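Putative HTH-type transcriptional regulator ybaQ (Escherichia coli, PDB 2EBY) probably binds DNA and regulates transcription through a helix-turn-helix domain of the Cro/C1 type. Local coordinates at residues R94-T97 / V98-L102; T53-A56 / F57-A60; I14-E18 / Y19-L23; A76-L79 / W80-E83. All coordinates share one frame; numbering follows the deposited sequence.

How the contacts relate
From the N terminus the contacts come in the order 3, 2, 4, 1, one after another, so none nests in or crosses another. All four are local, and none closes a long loop. Contact 3 runs from helix 11-20 into the turn that follows, and contact 2 lies on helix 53-63; both belong to the Cro/C1-type helix-turn-helix domain, their centres about 16 Å apart. Contact 4 forms the last two turns of helix 67-83, and contact 1 joins the loop after helix 86-94 to helix 98-107. Contacts 2, 4 and 1 also touch the second subunit: Phe-57 packs on Leu-79 and Arg-58 on Ile-95 of that chain, so helix 53-63 meets the partner's helix 67-83 and the loop before its helix 98-107.

Contact 1 (R94-T97 / V98-L102); sequences RIET and VAEYL
The Tyr-101 ring meets Glu-96 at its edge, where Glu-96 OE1 lies near the ring plane, 3.8 Å from Tyr-101 CD1. The Glu-96 carboxylate stands almost upright to that ring, with the planes 77° apart, and its OE2 makes a salt bridge with Arg-104, further along helix 98-107. Glu-96 CG lies 3.6 Å from Glu-100 OE2. Were Glu-96 exchanged for an alanine, Arg-104 would probably lose this acidic mate and the ring edge its cover.

Thr-97 is the N-cap of the helix and forms a capping box with Glu-100. With chi1 at 76°, Thr-97 OG1 sits between its own backbone N and carbonyl carbon and accepts from Glu-100 N at 3.2 Å. In return, Thr-97 N donates to Glu-100 OE2, also at 3.2 Å, on the anti side and 34° out of the carboxylate plane. Tyr-101 N to Thr-97 O, at 3.0 Å, closes the first helical turn.

The box thus starts helix 98-107 after the loop from helix 86-94. Tyr-101 OH hydrogen-bonds to Glu-29 of the second subunit, while Ile-95, Glu-96 and Tyr-101 pack on Leu-33 of that chain's helix 27-34.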
# COMPACT_ATOMS: atom_id res chain seq x y z
N ARG A 94 -7.43 -6.80 21.26
CA ARG A 94 -6.69 -7.50 22.31
C ARG A 94 -5.21 -7.11 22.41
O ARG A 94 -4.54 -7.48 23.37
CB ARG A 94 -6.81 -9.02 22.11
CG ARG A 94 -8.24 -9.56 22.23
CD ARG A 94 -8.81 -9.29 23.61
NE ARG A 94 -10.28 -9.25 23.63
CZ ARG A 94 -11.07 -10.31 23.80
NH1 ARG A 94 -10.55 -11.52 23.96
NH2 ARG A 94 -12.39 -10.15 23.80
N ILE A 95 -4.71 -6.34 21.44
CA ILE A 95 -3.30 -5.92 21.45
C ILE A 95 -2.91 -4.99 22.59
O ILE A 95 -3.56 -3.96 22.83
CB ILE A 95 -2.92 -5.22 20.12
CG1 ILE A 95 -2.70 -6.25 19.02
CG2 ILE A 95 -1.66 -4.38 20.32
CD1 ILE A 95 -2.30 -5.65 17.69
N GLU A 96 -1.83 -5.34 23.28
CA GLU A 96 -1.31 -4.54 24.39
C GLU A 96 -0.34 -3.50 23.83
O GLU A 96 0.53 -3.81 23.02
CB GLU A 96 -0.59 -5.44 25.39
CG GLU A 96 0.16 -4.70 26.49
CD GLU A 96 0.81 -5.65 27.49
OE1 GLU A 96 1.39 -6.67 27.07
OE2 GLU A 96 0.76 -5.37 28.70
N THR A 97 -0.48 -2.26 24.29
CA THR A 97 0.38 -1.18 23.83
C THR A 97 1.77 -1.30 24.46
O THR A 97 1.94 -2.00 25.45
CB THR A 97 -0.21 0.20 24.18
OG1 THR A 97 -0.02 0.45 25.57
CG2 THR A 97 -1.70 0.22 23.87
N VAL A 98 2.75 -0.62 23.88
CA VAL A 98 4.11 -0.66 24.40
C VAL A 98 4.23 0.08 25.73
O VAL A 98 5.08 -0.24 26.56
CB VAL A 98 5.10 -0.06 23.38
CG1 VAL A 98 5.03 1.45 23.40
CG2 VAL A 98 6.49 -0.54 23.68
N ALA A 99 3.38 1.09 25.93
CA ALA A 99 3.39 1.86 27.17
C ALA A 99 2.98 0.95 28.33
O ALA A 99 3.57 0.99 29.41
CB ALA A 99 2.42 3.02 27.06
N GLU A 100 1.94 0.16 28.09
CA GLU A 100 1.44 -0.78 29.08
C GLU A 100 2.48 -1.86 29.33
O GLU A 100 2.86 -2.11 30.47
CB GLU A 100 0.15 -1.42 28.59
CG GLU A 100 -1.05 -0.50 28.65
CD GLU A 100 -2.24 -1.08 27.92
OE1 GLU A 100 -3.38 -0.67 28.22
OE2 GLU A 100 -2.04 -1.94 27.04
N TYR A 101 2.94 -2.48 28.25
CA TYR A 101 3.93 -3.54 28.34
C TYR A 101 5.18 -3.12 29.12
O TYR A 101 5.63 -3.84 30.01
CB TYR A 101 4.37 -4.01 26.96
CG TYR A 101 5.45 -5.07 27.02
CD1 TYR A 101 5.16 -6.35 27.48
CD2 TYR A 101 6.77 -4.76 26.70
CE1 TYR A 101 6.17 -7.31 27.62
CE2 TYR A 101 7.78 -5.70 26.83
CZ TYR A 101 7.47 -6.98 27.30
OH TYR A 101 8.47 -7.91 27.45
N LEU A 102 5.75 -1.97 28.77
CA LEU A 102 6.95 -1.51 29.46
C LEU A 102 6.68 -1.30 30.95
O LEU A 102 7.55 -1.55 31.77
CB LEU A 102 7.46 -0.21 28.84
CG LEU A 102 8.07 -0.36 27.45
CD1 LEU A 102 8.62 0.98 27.00
CD2 LEU A 102 9.17 -1.41 27.46

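Contact 2 (T53-A56 / F57-A60). With SO4 (sulfate ion), chain C.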
# COMPACT_ATOMS: atom_id res chain seq x y z
N THR A 53 1.67 0.12 -7.47
CA THR A 53 2.30 1.42 -7.66
C THR A 53 2.63 1.63 -9.14
O THR A 53 2.35 2.70 -9.70
CB THR A 53 3.60 1.54 -6.83
OG1 THR A 53 3.34 1.23 -5.46
CG2 THR A 53 4.13 2.96 -6.88
N GLU A 54 3.21 0.62 -9.76
CA GLU A 54 3.56 0.71 -11.18
C GLU A 54 2.33 0.93 -12.04
O GLU A 54 2.33 1.79 -12.93
CB GLU A 54 4.28 -0.56 -11.65
CG GLU A 54 4.82 -0.46 -13.08
CD GLU A 54 5.52 -1.73 -13.56
OE1 GLU A 54 6.31 -2.30 -12.77
OE2 GLU A 54 5.32 -2.14 -14.72
N MET A 55 1.26 0.17 -11.79
CA MET A 55 0.05 0.36 -12.58
C MET A 55 -0.47 1.78 -12.40
O MET A 55 -1.01 2.36 -13.34
CB MET A 55 -1.05 -0.62 -12.19
CG MET A 55 -2.39 -0.41 -12.94
SD MET A 55 -2.35 -0.69 -14.75
CE MET A 55 -2.37 -2.47 -14.76
N ALA A 56 -0.31 2.32 -11.20
CA ALA A 56 -0.76 3.68 -10.90
C ALA A 56 -0.01 4.68 -11.77
O ALA A 56 -0.59 5.64 -12.25
CB ALA A 56 -0.55 4.00 -9.42
N PHE A 57 1.28 4.44 -11.97
CA PHE A 57 2.10 5.30 -12.83
C PHE A 57 1.60 5.25 -14.27
O PHE A 57 1.55 6.27 -14.96
CB PHE A 57 3.57 4.86 -12.83
CG PHE A 57 4.41 5.48 -11.74
CD1 PHE A 57 4.20 5.17 -10.40
CD2 PHE A 57 5.45 6.35 -12.08
CE1 PHE A 57 5.02 5.72 -9.41
CE2 PHE A 57 6.27 6.90 -11.10
CZ PHE A 57 6.06 6.58 -9.76
N ARG A 58 1.24 4.05 -14.73
CA ARG A 58 0.76 3.88 -16.11
C ARG A 58 -0.57 4.60 -16.32
O ARG A 58 -0.77 5.28 -17.32
CB ARG A 58 0.60 2.39 -16.44
CG ARG A 58 1.90 1.60 -16.51
CD ARG A 58 1.59 0.12 -16.61
NE ARG A 58 2.77 -0.72 -16.56
CZ ARG A 58 3.60 -0.90 -17.58
NH1 ARG A 58 3.37 -0.30 -18.74
NH2 ARG A 58 4.66 -1.69 -17.44
N LEU A 59 -1.47 4.44 -15.36
CA LEU A 59 -2.77 5.08 -15.43
C LEU A 59 -2.62 6.61 -15.37
O LEU A 59 -3.28 7.33 -16.11
CB LEU A 59 -3.65 4.59 -14.27
CG LEU A 59 -4.07 3.12 -14.36
CD1 LEU A 59 -4.72 2.69 -13.05
CD2 LEU A 59 -5.03 2.94 -15.53
N ALA A 60 -1.73 7.08 -14.50
CA ALA A 60 -1.48 8.51 -14.37
C ALA A 60 -1.08 9.08 -15.73
O ALA A 60 -1.57 10.13 -16.15
CB ALA A 60 -0.37 8.76 -13.37
S SO4 C . 3.35 -2.44 -4.93
O1 SO4 C . 4.55 -1.54 -4.93
O2 SO4 C . 2.17 -1.67 -5.41
O3 SO4 C . 3.53 -3.59 -5.90
O4 SO4 C . 3.14 -2.96 -3.51
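Arg-58 NH2 donates to Glu-54 OE2 at 2.8 Å, a salt bridge spanning one helical turn. The oxygen is met nearly head-on along its C-O bond and lies 17° out of the guanidinium plane; carboxylate and guanidinium are turned 42° against each other. The two extended chains run side by side. Arg-58 NH2 also bridges to Glu-91 of the second subunit, so one nitrogen serves two acids. With a leucine at Arg-58, the bridge to that Glu-91 is likely to be lost and Glu-54 left without its positive mate.

At the start of the helix, Thr-53 N donates to sulfate O2 at 2.8 Å, and Thr-53 OG1 is 3.1 Å from sulfate O1. The anion, probably from the crystallisation liquor, is also bound by Lys-50. The contact belongs to helix 53-63 of the Cro/C1-type helix-turn-helix domain, and regular i to i+4 backbone bonds run through it, such as Leu-59 N to Met-55 O at 2.9 Å.

Alongside, Thr-53 CG2 rests 3.8 Å from Phe-57 CE1. On the buried side Met-55 CG, opposite the backbone N (chi1 177°), lies 3.9 Å from Leu-59 CD1, and both residues pack on Leu-34 and Leu-44 of helices 27-34 and 38-45.

Contact 3 (I14-E18 / Y19-L23); sequences ILLYE and YLEPL
Leu-15 and Leu-20 meet because their first torsions differ: Leu-15 CG is swung opposite its own N (chi1 177°), whereas Leu-20 CG stands beside its N (chi1 -61°), leaning back over the preceding turn. The two CG atoms come to 4.2 Å. Leu-16, turned like Leu-15, crosses Leu-20 at about a right angle and brings its CD1 4.1 Å from Leu-20 CD1.

The backbone here widens into a pi-type turn. Leu-20 N donates to Leu-15 O at 2.8 Å and Glu-21 N to Leu-16 O at 3.1 Å, both i to i+5 bonds and both nearly in line with the carbonyl. Leu-15 O takes a second, weak bond from Tyr-19 N.

Tyr-17 and Glu-21 run side by side and point the same way. Glu-21 OE1 lies in the plane of the Tyr-17 ring at its edge, 3.4 Å from CD1, with the carboxylate plane turned 63° from the ring. Leu-16 CD2 covers one face of the same ring, offset toward its rim. The Tyr-19 ring has Glu-18 O over one face and Ile-14 O at its edge. That same Glu-18 O is 3.3 Å from Pro-22 CG.

Helix 11-20 belongs to the Cro/C1-type domain. Through Leu-15 and Leu-20 it packs on Leu-30 of helix 27-34 and Ile-45 of helix 38-45, the two helices of the predicted helix-turn-helix motif. The Tyr-19 ring meets that of Phe-63 on helix 53-63 and touches Phe-69 of helix 67-83.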
# COMPACT_ATOMS: atom_id res chain seq x y z
N ILE A 14 -13.91 3.34 -10.66
CA ILE A 14 -13.64 4.69 -11.14
C ILE A 14 -13.18 4.60 -12.59
O ILE A 14 -13.59 5.40 -13.43
CB ILE A 14 -12.53 5.37 -10.30
CG1 ILE A 14 -13.00 5.55 -8.85
CG2 ILE A 14 -12.16 6.70 -10.92
CD1 ILE A 14 -14.22 6.44 -8.69
N LEU A 15 -12.32 3.63 -12.87
CA LEU A 15 -11.79 3.44 -14.21
C LEU A 15 -12.90 3.09 -15.20
O LEU A 15 -13.01 3.70 -16.27
CB LEU A 15 -10.73 2.33 -14.19
CG LEU A 15 -10.11 1.95 -15.53
CD1 LEU A 15 -9.40 3.16 -16.12
CD2 LEU A 15 -9.13 0.79 -15.34
N LEU A 16 -13.73 2.12 -14.84
CA LEU A 16 -14.83 1.68 -15.70
C LEU A 16 -15.97 2.69 -15.84
O LEU A 16 -16.31 3.09 -16.96
CB LEU A 16 -15.39 0.36 -15.18
CG LEU A 16 -16.48 -0.33 -16.02
CD1 LEU A 16 -15.91 -0.68 -17.40
CD2 LEU A 16 -16.96 -1.59 -15.32
N TYR A 17 -16.55 3.11 -14.72
CA TYR A 17 -17.67 4.04 -14.76
C TYR A 17 -17.37 5.52 -14.98
O TYR A 17 -18.26 6.28 -15.34
CB TYR A 17 -18.53 3.87 -13.50
CG TYR A 17 -19.08 2.47 -13.34
CD1 TYR A 17 -19.74 1.83 -14.39
CD2 TYR A 17 -18.93 1.77 -12.14
CE1 TYR A 17 -20.23 0.53 -14.26
CE2 TYR A 17 -19.42 0.47 -12.00
CZ TYR A 17 -20.06 -0.14 -13.06
OH TYR A 17 -20.53 -1.43 -12.94
N GLU A 18 -16.12 5.94 -14.77
CA GLU A 18 -15.79 7.35 -14.96
C GLU A 18 -14.78 7.66 -16.07
O GLU A 18 -14.52 8.83 -16.36
CB GLU A 18 -15.29 7.96 -13.66
CG GLU A 18 -16.41 8.35 -12.69
CD GLU A 18 -15.90 9.13 -11.50
OE1 GLU A 18 -15.11 10.09 -11.70
OE2 GLU A 18 -16.30 8.81 -10.37
N TYR A 19 -14.21 6.63 -16.69
CA TYR A 19 -13.26 6.86 -17.76
C TYR A 19 -13.54 6.04 -19.01
O TYR A 19 -13.68 6.59 -20.10
CB TYR A 19 -11.82 6.59 -17.28
CG TYR A 19 -11.20 7.72 -16.48
CD1 TYR A 19 -11.20 7.68 -15.08
CD2 TYR A 19 -10.65 8.83 -17.11
CE1 TYR A 19 -10.66 8.73 -14.34
CE2 TYR A 19 -10.11 9.88 -16.37
CZ TYR A 19 -10.12 9.83 -14.99
OH TYR A 19 -9.62 10.89 -14.26
N LEU A 20 -13.65 4.72 -18.85
CA LEU A 20 -13.89 3.85 -19.99
C LEU A 20 -15.25 4.03 -20.66
O LEU A 20 -15.33 4.11 -21.89
CB LEU A 20 -13.71 2.39 -19.58
CG LEU A 20 -12.33 1.97 -19.08
CD1 LEU A 20 -12.29 0.46 -18.96
CD2 LEU A 20 -11.22 2.45 -20.03
N GLU A 21 -16.31 4.09 -19.87
CA GLU A 21 -17.65 4.23 -20.44
C GLU A 21 -18.01 5.62 -20.94
O GLU A 21 -18.73 5.75 -21.93
CB GLU A 21 -18.71 3.73 -19.46
CG GLU A 21 -18.76 2.20 -19.41
CD GLU A 21 -19.78 1.65 -18.43
OE1 GLU A 21 -20.35 2.45 -17.66
OE2 GLU A 21 -19.99 0.42 -18.42
N PRO A 22 -17.52 6.69 -20.29
CA PRO A 22 -17.91 7.99 -20.84
C PRO A 22 -17.14 8.32 -22.12
O PRO A 22 -17.60 9.09 -22.95
CB PRO A 22 -17.62 8.95 -19.70
CG PRO A 22 -16.47 8.29 -18.98
CD PRO A 22 -16.89 6.84 -18.96
N LEU A 23 -15.96 7.72 -22.26
CA LEU A 23 -15.12 7.95 -23.42
C LEU A 23 -15.18 6.78 -24.38
O LEU A 23 -14.43 6.73 -25.36
CB LEU A 23 -13.69 8.20 -22.99

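Contact 4 (A76-L79 / W80-E83); sequences AVDL and WEVE
Glu-81 leans back along the helix over Val-77 and Asp-78. Its CG stands beside the backbone N (chi1 -59°), which sets that carbon 3.1 Å from Val-77 O, and the extended chain beyond carries the carboxylate back one turn. There it divides its oxygens: Glu-81 OE2 lies 4.0 Å from Val-77 CG1, while Glu-81 OE1 faces Asp-78 OD1, also at 4.0 Å. The acids lie side by side, pointing the same way, their planes 48° apart.

Trp-80 takes the other course. With CG opposite its N (chi1 -180°), the indole leads away from the preceding turn, onto Lys-7 and Pro-8 of the N-terminal arm, and only its CB stays close, 3.5 Å from Val-77 O. Glu-83 leans back like Glu-81, bringing its OE2 to 4.2 Å from Leu-79 CD2. The i to i+4 backbone bonds continue, as in Glu-81 N to Val-77 O at 2.9 Å.

This end of helix 67-83 lies at the subunit interface: Leu-79 packs on Phe-57, and Asp-78 and Val-82 on Thr-53, of the second subunit's helix 53-63. Asp-78 OD1 is held by Gln-74 through a hydrogen bond. The nearby Asp-78 may raise the proton affinity of Glu-81 slightly, while the Gln-74 bond would ease the effect on Asp-78.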
# COMPACT_ATOMS: atom_id res chain seq x y z
N ALA A 76 -8.15 3.46 0.14
CA ALA A 76 -9.47 3.44 0.76
C ALA A 76 -10.02 2.03 0.84
O ALA A 76 -10.65 1.66 1.82
CB ALA A 76 -10.43 4.33 -0.02
N VAL A 77 -9.78 1.24 -0.21
CA VAL A 77 -10.23 -0.14 -0.26
C VAL A 77 -9.47 -0.97 0.77
O VAL A 77 -10.05 -1.80 1.46
CB VAL A 77 -10.02 -0.75 -1.66
CG1 VAL A 77 -10.24 -2.26 -1.62
CG2 VAL A 77 -10.97 -0.12 -2.66
N ASP A 78 -8.17 -0.74 0.86
CA ASP A 78 -7.35 -1.48 1.82
C ASP A 78 -7.85 -1.23 3.24
O ASP A 78 -7.94 -2.16 4.05
CB ASP A 78 -5.88 -1.08 1.71
CG ASP A 78 -5.24 -1.54 0.39
OD1 ASP A 78 -5.68 -2.56 -0.17
OD2 ASP A 78 -4.29 -0.87 -0.07
N LEU A 79 -8.17 0.02 3.55
CA LEU A 79 -8.66 0.38 4.87
C LEU A 79 -10.00 -0.29 5.14
O LEU A 79 -10.22 -0.80 6.23
CB LEU A 79 -8.79 1.89 4.99
CG LEU A 79 -7.49 2.58 5.41
CD1 LEU A 79 -7.46 4.02 4.92
CD2 LEU A 79 -7.38 2.52 6.93
N TRP A 80 -10.88 -0.28 4.15
CA TRP A 80 -12.18 -0.90 4.29
C TRP A 80 -12.04 -2.39 4.60
O TRP A 80 -12.69 -2.90 5.51
CB TRP A 80 -13.00 -0.73 3.01
CG TRP A 80 -14.36 -1.33 3.09
CD1 TRP A 80 -15.48 -0.76 3.63
CD2 TRP A 80 -14.73 -2.65 2.68
NE1 TRP A 80 -16.53 -1.65 3.57
CE2 TRP A 80 -16.10 -2.81 2.99
CE3 TRP A 80 -14.05 -3.71 2.07
CZ2 TRP A 80 -16.80 -4.00 2.72
CZ3 TRP A 80 -14.74 -4.90 1.80
CH2 TRP A 80 -16.10 -5.03 2.13
N GLU A 81 -11.17 -3.07 3.87
CA GLU A 81 -10.96 -4.51 4.07
C GLU A 81 -10.52 -4.87 5.48
O GLU A 81 -10.95 -5.90 6.01
CB GLU A 81 -9.93 -5.05 3.08
CG GLU A 81 -10.31 -4.85 1.62
CD GLU A 81 -9.34 -5.51 0.66
OE1 GLU A 81 -8.12 -5.48 0.94
OE2 GLU A 81 -9.78 -6.03 -0.39
N VAL A 82 -9.66 -4.06 6.09
CA VAL A 82 -9.20 -4.34 7.44
C VAL A 82 -10.33 -4.08 8.44
O VAL A 82 -10.54 -4.87 9.36
CB VAL A 82 -7.98 -3.47 7.82
CG1 VAL A 82 -7.70 -3.58 9.31
CG2 VAL A 82 -6.76 -3.91 7.02
N GLU A 83 -11.05 -2.99 8.24
CA GLU A 83 -12.15 -2.61 9.12
C GLU A 83 -13.32 -3.59 9.11
O GLU A 83 -14.08 -3.67 10.08
CB GLU A 83 -12.68 -1.23 8.74
CG GLU A 83 -11.81 -0.09 9.22
CD GLU A 83 -12.10 1.21 8.49
OE1 GLU A 83 -13.20 1.33 7.91
OE2 GLU A 83 -11.23 2.11 8.51